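Local coordinates for probable sulfate-binding lipoprotein SubI (Mycobacterium tuberculosis, PDB 6DDN) that probably binds sulfate outside the cell membrane as the solute-binding lipoprotein of a sulfate transport system, at residues T133-P137 and F283-V287; G122-W128 and P264-T270. All coordinates share one frame; numbering follows the deposited sequence.

Contact 1 of 2, residues T133-P137 and F283-V287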
# COMPACT_ATOMS: atom_id res chain seq x y z
N THR A 133 4.83 0.83 17.31
CA THR A 133 4.44 1.16 15.94
C THR A 133 4.19 -0.09 15.11
O THR A 133 3.41 -0.04 14.14
CB THR A 133 5.53 2.00 15.29
OG1 THR A 133 6.70 1.19 15.11
CG2 THR A 133 5.88 3.19 16.17
N LYS A 134 4.83 -1.21 15.45
CA LYS A 134 4.85 -2.43 14.64
C LYS A 134 5.49 -2.20 13.27
O LYS A 134 5.26 -2.97 12.33
CB LYS A 134 3.45 -3.02 14.46
CG LYS A 134 2.79 -3.42 15.76
CD LYS A 134 2.19 -4.80 15.64
CE LYS A 134 1.10 -5.01 16.67
NZ LYS A 134 0.65 -6.42 16.66
N GLY A 135 6.31 -1.15 13.15
CA GLY A 135 6.96 -0.86 11.89
C GLY A 135 6.06 -0.30 10.81
O GLY A 135 6.43 -0.31 9.64
N ILE A 136 4.88 0.20 11.18
CA ILE A 136 3.92 0.75 10.23
C ILE A 136 3.82 2.25 10.48
O ILE A 136 3.23 2.67 11.49
CB ILE A 136 2.56 0.06 10.33
CG1 ILE A 136 2.64 -1.35 9.74
CG2 ILE A 136 1.49 0.86 9.61
CD1 ILE A 136 1.98 -2.41 10.57
N PRO A 137 4.38 3.10 9.61
CA PRO A 137 4.32 4.55 9.84
C PRO A 137 3.11 5.20 9.20
O PRO A 137 2.76 6.34 9.54
CB PRO A 137 5.62 5.04 9.21
CG PRO A 137 5.83 4.10 8.07
CD PRO A 137 5.28 2.76 8.50
N PHE A 283 12.53 9.58 11.78
CA PHE A 283 11.95 10.86 11.38
C PHE A 283 10.53 10.70 10.87
O PHE A 283 9.73 11.63 10.97
CB PHE A 283 12.83 11.50 10.30
CG PHE A 283 12.33 12.84 9.83
CD1 PHE A 283 12.54 13.98 10.58
CD2 PHE A 283 11.65 12.95 8.62
CE1 PHE A 283 12.08 15.21 10.15
CE2 PHE A 283 11.19 14.17 8.18
CZ PHE A 283 11.40 15.31 8.95
N GLN A 284 10.19 9.52 10.33
CA GLN A 284 8.85 9.31 9.78
C GLN A 284 7.78 9.39 10.85
O GLN A 284 6.66 9.83 10.57
CB GLN A 284 8.79 7.96 9.07
CG GLN A 284 9.82 7.79 7.97
CD GLN A 284 9.88 8.98 7.05
OE1 GLN A 284 8.85 9.52 6.65
NE2 GLN A 284 11.10 9.41 6.72
N TYR A 285 8.09 8.96 12.07
CA TYR A 285 7.12 8.96 13.15
C TYR A 285 7.02 10.30 13.87
O TYR A 285 6.23 10.42 14.81
CB TYR A 285 7.46 7.85 14.15
CG TYR A 285 7.37 6.47 13.54
CD1 TYR A 285 6.16 5.79 13.49
CD2 TYR A 285 8.48 5.85 12.99
CE1 TYR A 285 6.06 4.54 12.91
CE2 TYR A 285 8.40 4.59 12.42
CZ TYR A 285 7.18 3.94 12.38
OH TYR A 285 7.09 2.69 11.81
N THR A 286 7.80 11.29 13.46
CA THR A 286 7.68 12.62 14.03
C THR A 286 6.32 13.23 13.68
O THR A 286 5.64 12.79 12.74
CB THR A 286 8.79 13.54 13.54
OG1 THR A 286 8.70 13.69 12.12
CG2 THR A 286 10.16 12.97 13.90
N VAL A 287 5.93 14.25 14.44
CA VAL A 287 4.66 14.91 14.19
C VAL A 287 4.64 15.51 12.79
O VAL A 287 3.66 15.38 12.05
CB VAL A 287 4.39 15.97 15.28
CG1 VAL A 287 3.36 16.98 14.80
CG2 VAL A 287 3.94 15.30 16.57
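A type I' beta turn, Thr133 to Ile136, meets the ring of Tyr285 just after helix 274-284, in the periplasmic-binding-protein fold. The ring lies between Thr133 and Pro137. Pro137 CB lies over one face, 4.1 Å from the Tyr285 ring centroid and 29° off the normal, a CH-pi contact. Thr133 approaches obliquely, its CB 3.5 Å from Tyr285 CE1 and its CG2 likewise on the side opposite Pro137. With chi1 at -64°, Tyr285 CG stands anti to its carbonyl carbon, which sends the phenol to the turn. There its OH packs 3.3 Å from Gly135 C; Ile136 N is also near, but at a poor angle for a hydrogen bond. The turn is stiffened from within: Thr133 OG1 accepts from Gly135 N at 3.1 Å, an ST turn, in addition to the weak backbone bond from Ile136 N to Thr133 O. On the other segment, Thr286 OG1 donates to Phe283 O and N-caps helix 287-295. Gln290 of that helix bonds through NE2 to both Pro137 O and Gln284 O, tying together the start of strand 138-147 and the end of helix 274-284, while Pro137 and Gln284 also pack on Leu265 of strand 257-267.

Contact 2 of 2, residues G122-W128 and P264-T270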
# COMPACT_ATOMS: atom_id res chain seq x y z
N GLY A 122 18.00 -12.52 6.48
CA GLY A 122 18.97 -11.78 7.26
C GLY A 122 19.18 -10.34 6.85
O GLY A 122 20.11 -9.70 7.35
N LYS A 123 18.36 -9.82 5.94
CA LYS A 123 18.51 -8.45 5.47
C LYS A 123 17.83 -7.43 6.36
O LYS A 123 18.25 -6.27 6.41
CB LYS A 123 17.96 -8.32 4.04
CG LYS A 123 18.65 -9.22 3.04
CD LYS A 123 19.95 -8.60 2.54
CE LYS A 123 20.60 -9.47 1.48
NZ LYS A 123 21.85 -8.86 0.94
N VAL A 124 16.77 -7.83 7.06
CA VAL A 124 16.07 -6.96 8.00
C VAL A 124 16.11 -7.63 9.37
O VAL A 124 15.69 -8.79 9.50
CB VAL A 124 14.62 -6.68 7.57
CG1 VAL A 124 13.80 -6.18 8.74
CG2 VAL A 124 14.60 -5.66 6.44
N ASP A 125 16.62 -6.92 10.37
CA ASP A 125 16.63 -7.41 11.73
C ASP A 125 15.19 -7.69 12.18
O ASP A 125 14.24 -7.03 11.75
CB ASP A 125 17.31 -6.40 12.66
CG ASP A 125 17.27 -6.80 14.13
OD1 ASP A 125 18.35 -6.81 14.76
OD2 ASP A 125 16.19 -7.10 14.68
N LYS A 126 15.04 -8.69 13.05
CA LYS A 126 13.70 -9.09 13.49
C LYS A 126 13.05 -8.08 14.42
O LYS A 126 11.83 -8.12 14.61
CB LYS A 126 13.78 -10.46 14.17
CG LYS A 126 14.91 -11.34 13.65
CD LYS A 126 15.41 -12.29 14.73
CE LYS A 126 16.57 -13.13 14.23
NZ LYS A 126 17.66 -12.29 13.65
N ASP A 127 13.83 -7.15 14.99
CA ASP A 127 13.33 -6.13 15.90
C ASP A 127 12.41 -5.12 15.22
O ASP A 127 11.93 -4.18 15.86
CB ASP A 127 14.50 -5.36 16.55
CG ASP A 127 15.25 -4.47 15.56
OD1 ASP A 127 16.30 -3.92 15.95
OD2 ASP A 127 14.84 -4.32 14.38
N TRP A 128 12.23 -5.28 13.91
CA TRP A 128 11.67 -4.20 13.10
C TRP A 128 10.21 -3.91 13.42
O TRP A 128 9.73 -2.83 13.08
CB TRP A 128 11.84 -4.56 11.62
CG TRP A 128 10.87 -5.58 11.19
CD1 TRP A 128 11.01 -6.94 11.25
CD2 TRP A 128 9.58 -5.34 10.63
NE1 TRP A 128 9.89 -7.56 10.76
CE2 TRP A 128 8.99 -6.60 10.38
CE3 TRP A 128 8.86 -4.18 10.32
CZ2 TRP A 128 7.72 -6.72 9.82
CZ3 TRP A 128 7.60 -4.31 9.78
CH2 TRP A 128 7.04 -5.57 9.53
N PRO A 264 4.46 -1.40 5.72
CA PRO A 264 5.58 -1.47 6.67
C PRO A 264 6.83 -0.79 6.15
O PRO A 264 7.06 -0.63 4.95
CB PRO A 264 5.81 -2.98 6.83
CG PRO A 264 5.32 -3.56 5.54
CD PRO A 264 4.17 -2.71 5.10
N LEU A 265 7.67 -0.38 7.11
CA LEU A 265 8.96 0.24 6.86
C LEU A 265 9.97 -0.33 7.84
O LEU A 265 9.67 -0.47 9.03
CB LEU A 265 8.89 1.77 7.00
CG LEU A 265 10.20 2.54 7.13
CD1 LEU A 265 10.81 2.82 5.76
CD2 LEU A 265 9.98 3.83 7.90
N ALA A 266 11.16 -0.65 7.34
CA ALA A 266 12.20 -1.22 8.19
C ALA A 266 13.56 -0.79 7.67
O ALA A 266 13.74 -0.54 6.48
CB ALA A 266 12.10 -2.75 8.24
N VAL A 267 14.52 -0.72 8.58
CA VAL A 267 15.91 -0.45 8.22
C VAL A 267 16.54 -1.75 7.74
O VAL A 267 16.31 -2.82 8.30
CB VAL A 267 16.67 0.15 9.42
CG1 VAL A 267 18.16 -0.11 9.30
CG2 VAL A 267 16.39 1.64 9.53
N VAL A 268 17.33 -1.66 6.67
CA VAL A 268 18.04 -2.82 6.15
C VAL A 268 19.25 -3.09 7.04
O VAL A 268 20.10 -2.21 7.24
CB VAL A 268 18.47 -2.60 4.69
CG1 VAL A 268 19.61 -3.54 4.32
CG2 VAL A 268 17.28 -2.81 3.76
N ALA A 269 19.33 -4.31 7.58
CA ALA A 269 20.39 -4.63 8.52
C ALA A 269 21.77 -4.63 7.86
O ALA A 269 22.75 -4.25 8.50
CB ALA A 269 20.12 -5.99 9.17
N THR A 270 21.85 -5.04 6.60
CA THR A 270 23.13 -5.14 5.90
C THR A 270 23.64 -3.80 5.39
O THR A 270 24.55 -3.78 4.56
CB THR A 270 23.01 -6.12 4.73
OG1 THR A 270 22.06 -5.61 3.78
CG2 THR A 270 22.54 -7.47 5.23
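Lys123 O and Ala269 N form the one hydrogen bond between the segments, with an N-H...O angle of 149°; it is modelled at 2.5 Å, shorter than such bonds normally are, so the exact length is doubtful. Around this bond Ala269 CB lies 3.3 Å from Lys123 O, and Val268 CA adds a CA-H...O contact to the same oxygen. Toward one end the lysine chain, bent at chi2 (-82°), carries its CD across the Thr270 side chain, a van der Waals contact of the methylene at 3.9 Å from both OG1 and CG2. Toward the other end the packing is apolar. Ala266 CB touches both Val124 CG1, at 3.9 Å, and Trp128 CB, at 3.8 Å, which come from neighbouring directions. The Trp128 and Pro264 side chains run in the same direction next to each other, Trp128 CZ3 3.7 Å from Pro264 CB, with the proline oblique to the indole.

Behind these groups, the loop fits an Asx turn, Asp125 OD2 accepting from Asp127 N, though the bond is implausibly short and Asp127 poorly ordered, so its detail is doubtful. A Schellman motif at Gly122 ends helix 113-120 and delivers Lys123 to its partner. Val119 of that helix touches both Val124 and Trp128, and Ile115 touches both Trp128 and Pro264. From strand 106-108, Val107 packs on Val124 and Ala266. Helix 113-120 and the loop that follows it both pack on the end of strand 257-267, which runs antiparallel to strand 106-108, an alpha/beta packing in keeping with a domain of the periplasmic-binding-protein fold.

Overall arrangement
Both contacts are partly buried and lie on the same side of the chain's centre, their centres about 14 Å apart. Each joins the long connection between helix 113-120 and strand 138-147 to a later part of the chain: contact 1 to the end of helix 274-284, contact 2 to the end of strand 257-267. They meet where Gly135 O probably accepts from Leu265 N and where Lys134 O packs on the Trp128 indole. Contact 1 is held across its segments mainly by packing round the Tyr285 ring, without a hydrogen bond, whereas contact 2 has a backbone hydrogen bond and buries roughly twice the surface, passing from buried apolar packing to an exposed edge at Thr270.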